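Local structure of hypoxanthine-guanine-xanthine phosphoribosyltransferase (1HGX) at residues Phe51-Leu56 with Leu99-Ile104; Gly95-Val100 with Lys122-Lys127. The protein salvages purine bases for a parasite unable to make purine nucleotides de novo, transferring phosphoribose to hypoxanthine, guanine or xanthine to give IMP, GMP or XMP. All coordinates share one frame; numbering follows the deposited sequence.

Interaction 1: Phe51-Leu56 with Leu99-Ile104; sequences FFYTDL and LVVEDI. With 5GP (guanosine-5'-monophosphate), chain C.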
loop_
_atom_site.group_PDB
_atom_site.type_symbol
_atom_site.label_atom_id
_atom_site.label_comp_id
_atom_site.label_asym_id
_atom_site.label_seq_id
_atom_site.Cartn_x
_atom_site.Cartn_y
_atom_site.Cartn_z
ATOM N N PHE A 51 -2.480 -4.930 0.107
ATOM C CA PHE A 51 -2.356 -5.596 1.400
ATOM C C PHE A 51 -1.257 -6.633 1.302
ATOM O O PHE A 51 -0.337 -6.646 2.106
ATOM C CB PHE A 51 -3.673 -6.263 1.800
ATOM C CG PHE A 51 -4.735 -5.293 2.232
ATOM C CD1 PHE A 51 -5.152 -4.272 1.389
ATOM C CD2 PHE A 51 -5.314 -5.396 3.486
ATOM C CE1 PHE A 51 -6.132 -3.358 1.788
ATOM C CE2 PHE A 51 -6.298 -4.485 3.895
ATOM C CZ PHE A 51 -6.704 -3.466 3.039
ATOM N N PHE A 52 -1.371 -7.489 0.294
ATOM C CA PHE A 52 -0.413 -8.545 0.002
ATOM C C PHE A 52 0.978 -7.946 -0.184
ATOM O O PHE A 52 1.962 -8.460 0.357
ATOM C CB PHE A 52 -0.854 -9.246 -1.286
ATOM C CG PHE A 52 0.118 -10.263 -1.813
ATOM C CD1 PHE A 52 0.696 -11.209 -0.970
ATOM C CD2 PHE A 52 0.406 -10.314 -3.178
ATOM C CE1 PHE A 52 1.534 -12.209 -1.479
ATOM C CE2 PHE A 52 1.245 -11.311 -3.706
ATOM C CZ PHE A 52 1.811 -12.258 -2.855
ATOM N N TYR A 53 1.039 -6.847 -0.932
ATOM C CA TYR A 53 2.288 -6.144 -1.243
ATOM C C TYR A 53 3.009 -5.633 0.003
ATOM O O TYR A 53 4.197 -5.922 0.202
ATOM C CB TYR A 53 2.005 -4.975 -2.191
ATOM C CG TYR A 53 3.226 -4.196 -2.652
ATOM C CD1 TYR A 53 4.037 -4.678 -3.679
ATOM C CD2 TYR A 53 3.522 -2.939 -2.115
ATOM C CE1 TYR A 53 5.111 -3.923 -4.171
ATOM C CE2 TYR A 53 4.593 -2.177 -2.602
ATOM C CZ TYR A 53 5.378 -2.676 -3.630
ATOM O OH TYR A 53 6.425 -1.919 -4.123
ATOM N N THR A 54 2.313 -4.870 0.838
ATOM C CA THR A 54 2.946 -4.353 2.043
ATOM C C THR A 54 3.348 -5.471 3.005
ATOM O O THR A 54 4.383 -5.374 3.667
ATOM C CB THR A 54 2.056 -3.332 2.758
ATOM O OG1 THR A 54 0.827 -3.956 3.127
ATOM C CG2 THR A 54 1.773 -2.143 1.843
ATOM N N ASP A 55 2.547 -6.532 3.084
ATOM C CA ASP A 55 2.883 -7.649 3.973
ATOM C C ASP A 55 4.156 -8.349 3.522
ATOM O O ASP A 55 4.976 -8.754 4.353
ATOM C CB ASP A 55 1.728 -8.644 4.086
ATOM C CG ASP A 55 0.696 -8.224 5.130
ATOM O OD1 ASP A 55 0.972 -7.295 5.920
ATOM O OD2 ASP A 55 -0.399 -8.820 5.167
ATOM N N LEU A 56 4.334 -8.456 2.207
ATOM C CA LEU A 56 5.523 -9.067 1.631
ATOM C C LEU A 56 6.739 -8.206 1.944
ATOM O O LEU A 56 7.777 -8.722 2.382
ATOM C CB LEU A 56 5.412 -9.175 0.107
ATOM C CG LEU A 56 4.787 -10.394 -0.568
ATOM C CD1 LEU A 56 4.870 -10.165 -2.069
ATOM C CD2 LEU A 56 5.515 -11.693 -0.193
ATOM N N LEU A 99 9.627 -7.009 -10.677
ATOM C CA LEU A 99 8.653 -7.987 -10.198
ATOM C C LEU A 99 7.286 -7.298 -10.160
ATOM O O LEU A 99 7.158 -6.177 -9.651
ATOM C CB LEU A 99 8.992 -8.486 -8.794
ATOM C CG LEU A 99 7.971 -9.490 -8.237
ATOM C CD1 LEU A 99 8.061 -10.807 -8.995
ATOM C CD2 LEU A 99 8.208 -9.721 -6.760
ATOM N N VAL A 100 6.279 -7.948 -10.731
ATOM C CA VAL A 100 4.929 -7.405 -10.736
ATOM C C VAL A 100 4.153 -8.137 -9.651
ATOM O O VAL A 100 4.106 -9.372 -9.647
ATOM C CB VAL A 100 4.238 -7.619 -12.112
ATOM C CG1 VAL A 100 2.805 -7.113 -12.074
ATOM C CG2 VAL A 100 5.017 -6.883 -13.208
ATOM N N VAL A 101 3.591 -7.384 -8.713
ATOM C CA VAL A 101 2.817 -7.959 -7.612
ATOM C C VAL A 101 1.340 -7.682 -7.846
ATOM O O VAL A 101 0.879 -6.530 -7.780
ATOM C CB VAL A 101 3.270 -7.408 -6.236
ATOM C CG1 VAL A 101 2.473 -8.084 -5.115
ATOM C CG2 VAL A 101 4.775 -7.659 -6.035
ATOM N N GLU A 102 0.606 -8.756 -8.105
ATOM C CA GLU A 102 -0.817 -8.695 -8.413
ATOM C C GLU A 102 -1.661 -9.443 -7.376
ATOM O O GLU A 102 -1.140 -10.257 -6.606
ATOM C CB GLU A 102 -1.031 -9.288 -9.826
ATOM C CG GLU A 102 -2.481 -9.373 -10.312
ATOM C CD GLU A 102 -3.158 -8.010 -10.481
ATOM O OE1 GLU A 102 -3.369 -7.295 -9.479
ATOM O OE2 GLU A 102 -3.505 -7.662 -11.626
ATOM N N ASP A 103 -2.956 -9.129 -7.331
ATOM C CA ASP A 103 -3.864 -9.778 -6.395
ATOM C C ASP A 103 -4.422 -11.122 -6.880
ATOM O O ASP A 103 -4.280 -12.134 -6.194
ATOM C CB ASP A 103 -4.986 -8.823 -5.908
ATOM C CG ASP A 103 -5.749 -8.104 -7.046
ATOM O OD1 ASP A 103 -5.643 -8.463 -8.236
ATOM O OD2 ASP A 103 -6.491 -7.155 -6.717
ATOM N N ILE A 104 -5.017 -11.144 -8.070
ATOM C CA ILE A 104 -5.577 -12.375 -8.608
ATOM C C ILE A 104 -5.586 -12.347 -10.134
ATOM O O ILE A 104 -5.768 -11.296 -10.751
ATOM C CB ILE A 104 -7.018 -12.622 -8.071
ATOM C CG1 ILE A 104 -7.550 -13.988 -8.522
ATOM C CG2 ILE A 104 -7.958 -11.520 -8.526
ATOM C CD1 ILE A 104 -8.826 -14.378 -7.821
HETATM P P 5GP C . -8.343 -11.046 -15.751
HETATM O O1P 5GP C . -7.280 -11.987 -15.337
HETATM O O2P 5GP C . -7.853 -10.001 -16.652
HETATM O O3P 5GP C . -9.536 -11.767 -16.229
HETATM O "O5'" 5GP C . -8.888 -10.427 -14.428
HETATM C "C5'" 5GP C . -8.106 -10.076 -13.295
HETATM C "C4'" 5GP C . -8.612 -8.789 -12.778
HETATM O "O4'" 5GP C . -9.950 -8.869 -12.261
HETATM C "C3'" 5GP C . -7.756 -8.272 -11.664
HETATM O "O3'" 5GP C . -7.923 -6.859 -11.695
HETATM C "C2'" 5GP C . -8.484 -8.823 -10.500
HETATM O "O2'" 5GP C . -8.200 -8.053 -9.343
HETATM C "C1'" 5GP C . -9.973 -8.755 -10.842
HETATM N N9 5GP C . -10.692 -9.960 -10.272
HETATM C C8 5GP C . -10.720 -11.233 -10.821
HETATM N N7 5GP C . -11.363 -12.116 -10.099
HETATM C C5 5GP C . -11.791 -11.414 -8.970
HETATM C C6 5GP C . -12.432 -11.903 -7.788
HETATM O O6 5GP C . -12.891 -13.028 -7.595
HETATM N N1 5GP C . -12.514 -10.945 -6.787
HETATM C C2 5GP C . -12.046 -9.640 -6.905
HETATM N N2 5GP C . -12.309 -8.809 -5.895
HETATM N N3 5GP C . -11.468 -9.157 -8.033
HETATM C C4 5GP C . -11.338 -10.104 -9.025
#
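V101 carries this contact, its two methyls divided between the rings of F52 and Y53. CG1 lies 3.6 Å from F52 CD2 and nearly as close to CE2, meeting that ring obliquely. Y53 presents its edge instead: V101 CB is 3.8 Å from Y53 CD1, with CG2 near the plane of the same ring. The split follows from the valine torsion, which sets CG1 anti to the backbone N (chi1 -178°) and leaves CG2 beside that N. Further along the helix, L56 CD1 makes a looser contact with CG1 and also lies over one face of the F52 ring, 3.8 Å above its plane. No hydrogen bond joins the segments, and all touching residues are buried.

This is helix-on-sheet packing in the core of the type I phosphoribosyltransferase fold: helix 50-57 packs on strand 97-102 of the central sheet; the axes of 51-56 and 99-102 approach to 8.6 Å, with N-to-C directions 127° apart. L27 of helix 17-35 and L131 also touch F52, while Y53 OH is held by the carbonyl of M42 on strand 41-45.

Beyond V101 the strand runs into the GMP site. E102 OE1 accepts D103 N through its anti lone pair at 2.9 Å. D103 OD1 in turn receives I104 N and, at 2.8 Å, the ribose O2' of the bound nucleotide, while I104 CG2 sits 3.4 Å from C2'.

Interaction 2: Gly95-Val100 with Lys122-Lys127; sequences GRHVLV and KPASLK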
loop_
_atom_site.group_PDB
_atom_site.type_symbol
_atom_site.label_atom_id
_atom_site.label_comp_id
_atom_site.label_asym_id
_atom_site.label_seq_id
_atom_site.Cartn_x
_atom_site.Cartn_y
_atom_site.Cartn_z
ATOM N N GLY A 95 16.746 -2.021 -18.053
ATOM C CA GLY A 95 17.892 -2.633 -17.403
ATOM C C GLY A 95 17.721 -3.004 -15.935
ATOM O O GLY A 95 18.678 -3.465 -15.309
ATOM N N ARG A 96 16.515 -2.841 -15.392
ATOM C CA ARG A 96 16.257 -3.163 -13.989
ATOM C C ARG A 96 15.569 -4.512 -13.867
ATOM O O ARG A 96 14.945 -4.976 -14.817
ATOM C CB ARG A 96 15.341 -2.109 -13.377
ATOM C CG ARG A 96 15.901 -0.693 -13.392
ATOM C CD ARG A 96 17.012 -0.526 -12.374
ATOM N NE ARG A 96 16.564 -0.829 -11.016
ATOM C CZ ARG A 96 16.018 0.051 -10.180
ATOM N NH1 ARG A 96 15.834 1.305 -10.565
ATOM N NH2 ARG A 96 15.696 -0.314 -8.938
ATOM N N HIS A 97 15.713 -5.159 -12.713
ATOM C CA HIS A 97 15.043 -6.436 -12.461
ATOM C C HIS A 97 13.690 -6.023 -11.896
ATOM O O HIS A 97 13.627 -5.283 -10.919
ATOM C CB HIS A 97 15.851 -7.304 -11.482
ATOM C CG HIS A 97 17.159 -7.773 -12.048
ATOM N ND1 HIS A 97 17.259 -8.844 -12.913
ATOM C CD2 HIS A 97 18.414 -7.274 -11.927
ATOM C CE1 HIS A 97 18.513 -8.975 -13.310
ATOM N NE2 HIS A 97 19.233 -8.037 -12.721
ATOM N N VAL A 98 12.617 -6.460 -12.551
ATOM C CA VAL A 98 11.259 -6.072 -12.179
ATOM C C VAL A 98 10.355 -7.220 -11.770
ATOM O O VAL A 98 10.296 -8.256 -12.445
ATOM C CB VAL A 98 10.553 -5.359 -13.380
ATOM C CG1 VAL A 98 9.127 -4.958 -13.029
ATOM C CG2 VAL A 98 11.349 -4.150 -13.840
ATOM N N LEU A 99 9.627 -7.009 -10.677
ATOM C CA LEU A 99 8.653 -7.987 -10.198
ATOM C C LEU A 99 7.286 -7.298 -10.160
ATOM O O LEU A 99 7.158 -6.177 -9.651
ATOM C CB LEU A 99 8.992 -8.486 -8.794
ATOM C CG LEU A 99 7.971 -9.490 -8.237
ATOM C CD1 LEU A 99 8.061 -10.807 -8.995
ATOM C CD2 LEU A 99 8.208 -9.721 -6.760
ATOM N N VAL A 100 6.279 -7.948 -10.731
ATOM C CA VAL A 100 4.929 -7.405 -10.736
ATOM C C VAL A 100 4.153 -8.137 -9.651
ATOM O O VAL A 100 4.106 -9.372 -9.647
ATOM C CB VAL A 100 4.238 -7.619 -12.112
ATOM C CG1 VAL A 100 2.805 -7.113 -12.074
ATOM C CG2 VAL A 100 5.017 -6.883 -13.208
ATOM N N LYS A 122 12.197 -2.697 -21.900
ATOM C CA LYS A 122 13.491 -3.353 -21.803
ATOM C C LYS A 122 14.061 -3.638 -20.411
ATOM O O LYS A 122 15.205 -3.266 -20.111
ATOM C CB LYS A 122 14.511 -2.599 -22.665
ATOM C CG LYS A 122 14.170 -2.615 -24.155
ATOM C CD LYS A 122 15.299 -2.044 -24.978
ATOM C CE LYS A 122 15.065 -2.274 -26.461
ATOM N NZ LYS A 122 16.227 -1.794 -27.268
ATOM N N PRO A 123 13.281 -4.310 -19.541
ATOM C CA PRO A 123 13.777 -4.625 -18.191
ATOM C C PRO A 123 14.838 -5.735 -18.282
ATOM O O PRO A 123 14.890 -6.456 -19.278
ATOM C CB PRO A 123 12.513 -5.123 -17.476
ATOM C CG PRO A 123 11.750 -5.799 -18.576
ATOM C CD PRO A 123 11.908 -4.828 -19.736
ATOM N N ALA A 124 15.699 -5.860 -17.277
ATOM C CA ALA A 124 16.705 -6.923 -17.278
ATOM C C ALA A 124 15.979 -8.251 -17.100
ATOM O O ALA A 124 16.356 -9.264 -17.674
ATOM C CB ALA A 124 17.704 -6.716 -16.162
ATOM N N SER A 125 14.949 -8.251 -16.266
ATOM C CA SER A 125 14.164 -9.451 -16.047
ATOM C C SER A 125 12.784 -8.985 -15.642
ATOM O O SER A 125 12.620 -7.881 -15.134
ATOM C CB SER A 125 14.787 -10.368 -14.983
ATOM O OG SER A 125 14.889 -9.739 -13.717
ATOM N N LEU A 126 11.792 -9.828 -15.867
ATOM C CA LEU A 126 10.426 -9.474 -15.563
ATOM C C LEU A 126 9.698 -10.743 -15.112
ATOM O O LEU A 126 9.642 -11.727 -15.852
ATOM C CB LEU A 126 9.782 -8.880 -16.817
ATOM C CG LEU A 126 8.295 -8.528 -16.819
ATOM C CD1 LEU A 126 7.958 -7.584 -15.677
ATOM C CD2 LEU A 126 7.938 -7.905 -18.155
ATOM N N LYS A 127 9.229 -10.729 -13.866
ATOM C CA LYS A 127 8.519 -11.852 -13.270
ATOM C C LYS A 127 7.219 -11.404 -12.622
ATOM O O LYS A 127 7.020 -10.218 -12.331
ATOM C CB LYS A 127 9.393 -12.557 -12.237
ATOM C CG LYS A 127 10.580 -13.267 -12.834
ATOM C CD LYS A 127 11.350 -14.035 -11.789
ATOM C CE LYS A 127 12.510 -14.757 -12.431
ATOM N NZ LYS A 127 13.314 -15.548 -11.460
HETATM O O HOH W 1 12.573 -10.122 -12.166
#
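H97 and S125 meet on one surface of a parallel strand pair, 97-100 beside 125-127, inside the central sheet of the phosphoribosyltransferase fold. The axes are 4.8 Å apart and 13° from parallel; helix 109-119 connects the strands in a beta-alpha-beta crossover. S125 OG lies in the plane of the imidazole at its edge, 2.7 Å from H97 ND1, in a hydrogen bond. The serine torsion, which sets OG between the backbone N and the carbonyl carbon (chi1 61°), places it at the ring edge. A124 CB approaches the same ring from over a face, 3.9 Å from the centroid and 17° off the normal, a CH-pi contact. The ring is thus met by a polar edge partner and an apolar face partner from consecutive residues.

Farther along this surface, L99 CD1 reaches K127 CB at 3.9 Å, and the extended lysine chain runs on to a cation-pi contact with F34.

V98 and L126, on the opposite surface, lie side by side and point the same way. L126 CD1 rests against both V98 CG1 and V100 CG2, 3.9 Å from each, while V98 CG2 meets P123 CB. L115 and L118 of helix 109-119 pack on L126 from this side.

Backbone bonds V98 N to S125 O, K127 N to V98 O and V100 N to K127 O set the register. Before the strands begin, G95 N donates to K122 O and A124 N to R96 O. One water bridges the two strands, 3.0 Å from V98 O, to which it donates, and 2.8 Å from S125 OG.

How the interactions relate
Strand 97-102 carries both interactions, whose centres are about 16 Å apart; L99 and V100 lie in both, though they touch across the contact only in interaction 2. Interaction 2 pairs the strand through its backbone with neighbouring strand 125-130 at the end away from the nucleotide; interaction 1 packs helix 50-57 against its later part without a hydrogen bond, mainly through V101. The same strand is thus fixed at its edge in one contact, on its surface in the other. The side chain of V100 is about 11 Å from the bound nucleotide, and that of E102 about 9 Å from that of D106, the proton acceptor by similarity. D103 and I104, in interaction 1, touch the nucleotide itself.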